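Local atomic coordinates of glycoside hydrolase family 88 protein (Bacteroides vulgatus, PDB entry 4Q88), a protein that is of unknown specific function but probably hydrolyses glycosidic substrates. Residues A[206-211]-A[320-325]; A[214-219]-A[238-243]. One frame throughout, in Å; residues are numbered along the deposited sequence.

Contact 1 (A[206-211]-A[320-325]); sequences DFWSRG and YIQPVG
In the (alpha/alpha)6 barrel expected of a family 88 glycoside hydrolase, of the six-hairpin clan, the start of helix 209-225 meets the long loop between helices 293-311 and 341-358, and two side chains of the helix start reach that loop. Trp208, the N-cap residue, has CG anti to the backbone N (chi1 -176°), and its indole presents the NE1 edge to Gln322. Trp208 NE1 donates to Gln322 OE1 at 2.9 Å, nearly straight and in the ring plane. The Gln322 amide stands 81° from the indole, with NE1 lying somewhat above the carbonyl plane. An extended glutamine suits this place: CG lies anti to N and the chain runs straight on to carry OE1 to the tryptophan. A water donates to the same OE1 and weakly accepts from Arg210 N.

Arg210 bends at chi3 (72°), turning its guanidinium edge toward the loop backbone, a task for which its several in-plane N-H groups suit it. Arg210 NH2 donates to Gln322 O at 2.9 Å, and Arg210 NH1 to Pro323 O at 3.2 Å. Together with the bond from NH2 to Ser273 OG, these hold the buried guanidinium against rotation. Both loop carbonyl oxygens stand near the guanidinium plane, yet NH2 and NH1 approach them from above the carbonyl planes.

Contact 2 (A[214-219]-A[238-243]); sequences WAFAAF and TRFQTM
Helices 209-225 and 233-249 meet here through van der Waals and ring contacts, with no hydrogen bond between residues 214-219 and 238-243.

Arg239 comes first along the second helix. Its CG lies anti to the backbone N, and the methylene Arg239 CG sits over one face of the Phe219 ring, 4.0 Å from the centroid, as a CH-pi contact. Bends at chi2 and chi3 then turn the chain, and NH1 forms a salt bridge with Asp176; arginine thus offers an aliphatic stem to the aromatic ring and a charge to a carboxylate far away in the sequence.

Phe240 follows, its CG also anti to N. Its ring and that of Phe216 are tilted by only 15° but strongly displaced along their planes, so little of one lies over the other, with centroids 4.8 Å apart. CE1 of Phe240 lies over a face of Phe216, 3.5 Å from Phe216 CE1, while CD1 of Phe240 touches CB of Phe219. Flat rings suit this place because, offset and nearly parallel, they bring apolar carbons together between the helices.

One turn on, Met243, present as selenomethionine, lies among three residues of the first helix. Met243 CB packs on Phe216 CD1 at 3.8 Å. Met243 SE stands obliquely beside the Phe219 ring, 4.1 Å from Phe219 CD2, a Met-aromatic contact, and the bend at chi3 carries CE to Ala215 CB, whose small methyl admits it. An alanine in place of Phe216 would probably loosen the helix pair, since the ring that meets both Phe240 and Met243 CB would be gone.

The axes of segments 214-219 and 238-243 approach to 9.8 Å, their directions 136° apart: antiparallel-leaning packing of sequence-adjacent helices, as expected in the (alpha/alpha)6 barrel of the six-hairpin clan.

Helix 209-225 serves both contacts: contact 1 uses its first turn and the residues leading into it, contact 2 the middle of the same helix, and their centres lie about 17 Å apart. Along the chain, both segments of contact 2 fall between the two segments of contact 1. Contact 2 pairs the helix with its sequence neighbour, helix 233-249, whereas contact 1 bridges 108 residues, mostly helical, to reach the loop before helix 341-358. One helix is therefore held in two ways, by polar bonds to a distant loop at its start and by buried apolar packing further along, which links a pair of consecutive helices to a late part of the helical fold.

Contact 1 (A[206-211]-A[320-325])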
loop_
_atom_site.group_PDB
_atom_site.type_symbol
_atom_site.label_atom_id
_atom_site.label_comp_id
_atom_site.label_asym_id
_atom_site.label_seq_id
_atom_site.Cartn_x
_atom_site.Cartn_y
_atom_site.Cartn_z
ATOM N N ASP A 206 13.819 10.614 -11.539
ATOM C CA ASP A 206 12.882 10.965 -10.472
ATOM C C ASP A 206 11.911 9.823 -10.102
ATOM O O ASP A 206 10.917 9.586 -10.807
ATOM C CB ASP A 206 12.089 12.201 -10.876
ATOM C CG ASP A 206 11.374 12.857 -9.696
ATOM O OD1 ASP A 206 11.556 12.454 -8.507
ATOM O OD2 ASP A 206 10.635 13.836 -10.015
ATOM N N PHE A 207 12.220 9.113 -9.022
ATOM C CA PHE A 207 11.430 8.000 -8.521
ATOM C C PHE A 207 10.758 8.417 -7.218
ATOM O O PHE A 207 11.453 8.714 -6.223
ATOM C CB PHE A 207 12.299 6.752 -8.332
ATOM C CG PHE A 207 12.883 6.220 -9.611
ATOM C CD1 PHE A 207 12.068 5.588 -10.527
ATOM C CD2 PHE A 207 14.245 6.289 -9.852
ATOM C CE1 PHE A 207 12.579 5.071 -11.688
ATOM C CE2 PHE A 207 14.765 5.793 -11.011
ATOM C CZ PHE A 207 13.940 5.185 -11.945
ATOM N N TRP A 208 9.427 8.504 -7.239
ATOM C CA TRP A 208 8.703 8.934 -6.052
ATOM C C TRP A 208 8.682 7.863 -5.000
ATOM O O TRP A 208 8.185 6.756 -5.260
ATOM C CB TRP A 208 7.286 9.334 -6.431
ATOM C CG TRP A 208 6.444 9.877 -5.348
ATOM C CD1 TRP A 208 6.812 10.770 -4.393
ATOM C CD2 TRP A 208 5.046 9.647 -5.166
ATOM N NE1 TRP A 208 5.722 11.072 -3.582
ATOM C CE2 TRP A 208 4.637 10.390 -4.049
ATOM C CE3 TRP A 208 4.103 8.828 -5.821
ATOM C CZ2 TRP A 208 3.299 10.415 -3.603
ATOM C CZ3 TRP A 208 2.771 8.806 -5.322
ATOM C CH2 TRP A 208 2.407 9.580 -4.216
ATOM N N SER A 209 9.084 8.202 -3.775
ATOM C CA SER A 209 9.145 7.239 -2.663
ATOM C C SER A 209 7.823 6.599 -2.313
ATOM O O SER A 209 7.740 5.347 -2.297
ATOM C CB SER A 209 9.685 7.910 -1.365
ATOM O OG SER A 209 9.736 6.996 -0.272
ATOM N N ARG A 210 6.775 7.369 -2.023
ATOM C CA ARG A 210 5.503 6.713 -1.628
ATOM C C ARG A 210 5.024 5.841 -2.809
ATOM O O ARG A 210 4.517 4.733 -2.592
ATOM C CB ARG A 210 4.443 7.743 -1.193
ATOM C CG ARG A 210 3.122 7.102 -1.111
ATOM C CD ARG A 210 2.144 7.834 -0.222
ATOM N NE ARG A 210 1.643 9.090 -0.753
ATOM C CZ ARG A 210 1.725 10.264 -0.130
ATOM N NH1 ARG A 210 1.138 11.345 -0.681
ATOM N NH2 ARG A 210 2.364 10.389 1.015
ATOM N N GLY A 211 5.247 6.267 -4.049
ATOM C CA GLY A 211 4.859 5.472 -5.249
ATOM C C GLY A 211 5.511 4.080 -5.237
ATOM O O GLY A 211 4.853 3.030 -5.408
ATOM N N TYR A 320 5.391 13.539 9.680
ATOM C CA TYR A 320 6.214 13.564 8.472
ATOM C C TYR A 320 5.609 12.782 7.302
ATOM O O TYR A 320 6.337 12.324 6.441
ATOM C CB TYR A 320 7.655 13.087 8.712
ATOM C CG TYR A 320 8.446 13.864 9.732
ATOM C CD1 TYR A 320 9.163 14.996 9.372
ATOM C CD2 TYR A 320 8.450 13.494 11.074
ATOM C CE1 TYR A 320 9.905 15.712 10.319
ATOM C CE2 TYR A 320 9.184 14.197 12.026
ATOM C CZ TYR A 320 9.913 15.304 11.646
ATOM O OH TYR A 320 10.639 15.974 12.639
ATOM N N ILE A 321 4.287 12.743 7.229
ATOM C CA ILE A 321 3.607 12.120 6.083
ATOM C C ILE A 321 3.403 13.137 4.973
ATOM O O ILE A 321 2.686 14.157 5.129
ATOM C CB ILE A 321 2.293 11.443 6.507
ATOM C CG1 ILE A 321 2.588 10.316 7.497
ATOM C CG2 ILE A 321 1.552 10.896 5.246
ATOM C CD1 ILE A 321 1.395 9.883 8.308
ATOM N N GLN A 322 3.993 12.873 3.801
ATOM C CA GLN A 322 3.867 13.779 2.645
ATOM C C GLN A 322 2.359 13.889 2.324
ATOM O O GLN A 322 1.673 12.877 2.230
ATOM C CB GLN A 322 4.566 13.206 1.416
ATOM C CG GLN A 322 4.377 14.072 0.170
ATOM C CD GLN A 322 5.131 13.551 -1.040
ATOM O OE1 GLN A 322 5.622 12.430 -1.069
ATOM N NE2 GLN A 322 5.243 14.387 -2.049
ATOM N N PRO A 323 1.855 15.092 2.116
ATOM C CA PRO A 323 0.404 15.258 1.853
ATOM C C PRO A 323 0.026 14.789 0.448
ATOM O O PRO A 323 0.902 14.488 -0.378
ATOM C CB PRO A 323 0.191 16.766 1.954
ATOM C CG PRO A 323 1.534 17.357 1.909
ATOM C CD PRO A 323 2.483 16.366 2.491
ATOM N N VAL A 324 -1.272 14.744 0.195
ATOM C CA VAL A 324 -1.800 14.315 -1.076
ATOM C C VAL A 324 -1.971 15.521 -2.023
ATOM O O VAL A 324 -2.568 16.508 -1.657
ATOM C CB VAL A 324 -3.185 13.672 -0.892
ATOM C CG1 VAL A 324 -3.739 13.193 -2.222
ATOM C CG2 VAL A 324 -3.071 12.508 0.086
ATOM N N GLY A 325 -1.494 15.366 -3.234
ATOM C CA GLY A 325 -1.906 16.227 -4.341
ATOM C C GLY A 325 -1.382 17.645 -4.226
ATOM O O GLY A 325 -2.063 18.594 -4.614
HETATM O O HOH W 1 6.999 9.994 -0.482
#

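Contact 2 (A[214-219]-A[238-243])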
loop_
_atom_site.group_PDB
_atom_site.type_symbol
_atom_site.label_atom_id
_atom_site.label_comp_id
_atom_site.label_asym_id
_atom_site.label_seq_id
_atom_site.Cartn_x
_atom_site.Cartn_y
_atom_site.Cartn_z
ATOM N N TRP A 214 4.186 1.954 -2.394
ATOM C CA TRP A 214 2.938 1.265 -2.743
ATOM C C TRP A 214 3.255 -0.027 -3.529
ATOM O O TRP A 214 2.742 -1.125 -3.215
ATOM C CB TRP A 214 2.028 2.163 -3.593
ATOM C CG TRP A 214 1.385 3.332 -2.920
ATOM C CD1 TRP A 214 1.354 4.611 -3.410
ATOM C CD2 TRP A 214 0.632 3.369 -1.690
ATOM N NE1 TRP A 214 0.628 5.395 -2.592
ATOM C CE2 TRP A 214 0.226 4.684 -1.500
ATOM C CE3 TRP A 214 0.298 2.431 -0.720
ATOM C CZ2 TRP A 214 -0.512 5.080 -0.406
ATOM C CZ3 TRP A 214 -0.426 2.851 0.385
ATOM C CH2 TRP A 214 -0.832 4.149 0.512
ATOM N N ALA A 215 4.142 0.073 -4.527
ATOM C CA ALA A 215 4.443 -1.050 -5.372
ATOM C C ALA A 215 5.101 -2.196 -4.601
ATOM O O ALA A 215 4.692 -3.370 -4.728
ATOM C CB ALA A 215 5.346 -0.630 -6.560
ATOM N N PHE A 216 6.098 -1.862 -3.783
ATOM C CA PHE A 216 6.859 -2.864 -3.027
ATOM C C PHE A 216 5.958 -3.565 -1.985
ATOM O O PHE A 216 5.989 -4.819 -1.895
ATOM C CB PHE A 216 8.027 -2.179 -2.343
ATOM C CG PHE A 216 9.023 -3.085 -1.708
ATOM C CD1 PHE A 216 9.728 -4.009 -2.429
ATOM C CD2 PHE A 216 9.390 -2.872 -0.369
ATOM C CE1 PHE A 216 10.671 -4.821 -1.830
ATOM C CE2 PHE A 216 10.379 -3.643 0.210
ATOM C CZ PHE A 216 11.037 -4.606 -0.507
ATOM N N ALA A 217 5.189 -2.802 -1.226
ATOM C CA ALA A 217 4.207 -3.426 -0.272
ATOM C C ALA A 217 3.136 -4.252 -1.019
ATOM O O ALA A 217 2.719 -5.285 -0.521
ATOM C CB ALA A 217 3.529 -2.378 0.558
ATOM N N ALA A 218 2.717 -3.764 -2.180
ATOM C CA ALA A 218 1.804 -4.523 -3.031
ATOM C C ALA A 218 2.314 -5.885 -3.381
ATOM O O ALA A 218 1.555 -6.896 -3.315
ATOM C CB ALA A 218 1.411 -3.729 -4.270
ATOM N N PHE A 219 3.563 -5.983 -3.823
ATOM C CA PHE A 219 4.090 -7.289 -4.195
ATOM C C PHE A 219 4.166 -8.200 -3.004
ATOM O O PHE A 219 3.896 -9.409 -3.115
ATOM C CB PHE A 219 5.476 -7.165 -4.852
ATOM C CG PHE A 219 5.398 -6.796 -6.294
ATOM C CD1 PHE A 219 4.950 -7.711 -7.208
ATOM C CD2 PHE A 219 5.714 -5.542 -6.742
ATOM C CE1 PHE A 219 4.871 -7.416 -8.557
ATOM C CE2 PHE A 219 5.567 -5.199 -8.076
ATOM C CZ PHE A 219 5.144 -6.151 -8.997
ATOM N N THR A 238 10.862 -12.335 -8.345
ATOM C CA THR A 238 12.017 -11.705 -8.927
ATOM C C THR A 238 11.878 -10.180 -8.889
ATOM O O THR A 238 12.841 -9.509 -8.517
ATOM C CB THR A 238 12.210 -12.143 -10.376
ATOM O OG1 THR A 238 12.600 -13.513 -10.377
ATOM C CG2 THR A 238 13.279 -11.340 -11.026
ATOM N N ARG A 239 10.680 -9.689 -9.159
ATOM C CA ARG A 239 10.456 -8.250 -9.113
ATOM C C ARG A 239 10.624 -7.759 -7.675
ATOM O O ARG A 239 11.291 -6.731 -7.443
ATOM C CB ARG A 239 9.111 -7.868 -9.699
ATOM C CG ARG A 239 8.781 -6.387 -9.619
ATOM C CD ARG A 239 9.732 -5.506 -10.386
ATOM N NE ARG A 239 10.027 -6.027 -11.715
ATOM C CZ ARG A 239 9.224 -5.958 -12.769
ATOM N NH1 ARG A 239 8.093 -5.285 -12.716
ATOM N NH2 ARG A 239 9.616 -6.479 -13.920
ATOM N N PHE A 240 10.017 -8.460 -6.721
ATOM C CA PHE A 240 10.150 -8.083 -5.309
ATOM C C PHE A 240 11.602 -8.059 -4.829
ATOM O O PHE A 240 12.032 -7.124 -4.145
ATOM C CB PHE A 240 9.311 -9.054 -4.478
ATOM C CG PHE A 240 9.360 -8.796 -3.014
ATOM C CD1 PHE A 240 8.658 -7.732 -2.452
ATOM C CD2 PHE A 240 9.998 -9.685 -2.186
ATOM C CE1 PHE A 240 8.637 -7.523 -1.074
ATOM C CE2 PHE A 240 10.000 -9.465 -0.800
ATOM C CZ PHE A 240 9.328 -8.381 -0.258
ATOM N N GLN A 241 12.356 -9.101 -5.152
ATOM C CA GLN A 241 13.744 -9.176 -4.738
ATOM C C GLN A 241 14.609 -8.085 -5.376
ATOM O O GLN A 241 15.503 -7.532 -4.720
ATOM C CB GLN A 241 14.312 -10.546 -5.035
ATOM C CG GLN A 241 13.697 -11.607 -4.136
ATOM C CD GLN A 241 14.097 -13.013 -4.565
ATOM O OE1 GLN A 241 14.338 -13.290 -5.791
ATOM N NE2 GLN A 241 14.107 -13.930 -3.602
ATOM N N THR A 242 14.368 -7.810 -6.656
ATOM C CA THR A 242 15.114 -6.725 -7.332
ATOM C C THR A 242 14.793 -5.368 -6.782
ATOM O O THR A 242 15.688 -4.537 -6.574
ATOM C CB THR A 242 14.777 -6.756 -8.806
ATOM O OG1 THR A 242 15.105 -8.041 -9.351
ATOM C CG2 THR A 242 15.527 -5.687 -9.553
HETATM N N MSE A 243 13.502 -5.093 -6.520
HETATM C CA MSE A 243 13.151 -3.838 -5.906
HETATM C C MSE A 243 13.754 -3.708 -4.538
HETATM O O MSE A 243 14.221 -2.643 -4.145
HETATM C CB MSE A 243 11.617 -3.662 -5.748
HETATM C CG MSE A 243 10.877 -3.613 -7.067
HETATM SE SE MSE A 243 9.016 -3.077 -6.697
HETATM C CE MSE A 243 9.334 -1.209 -6.142
#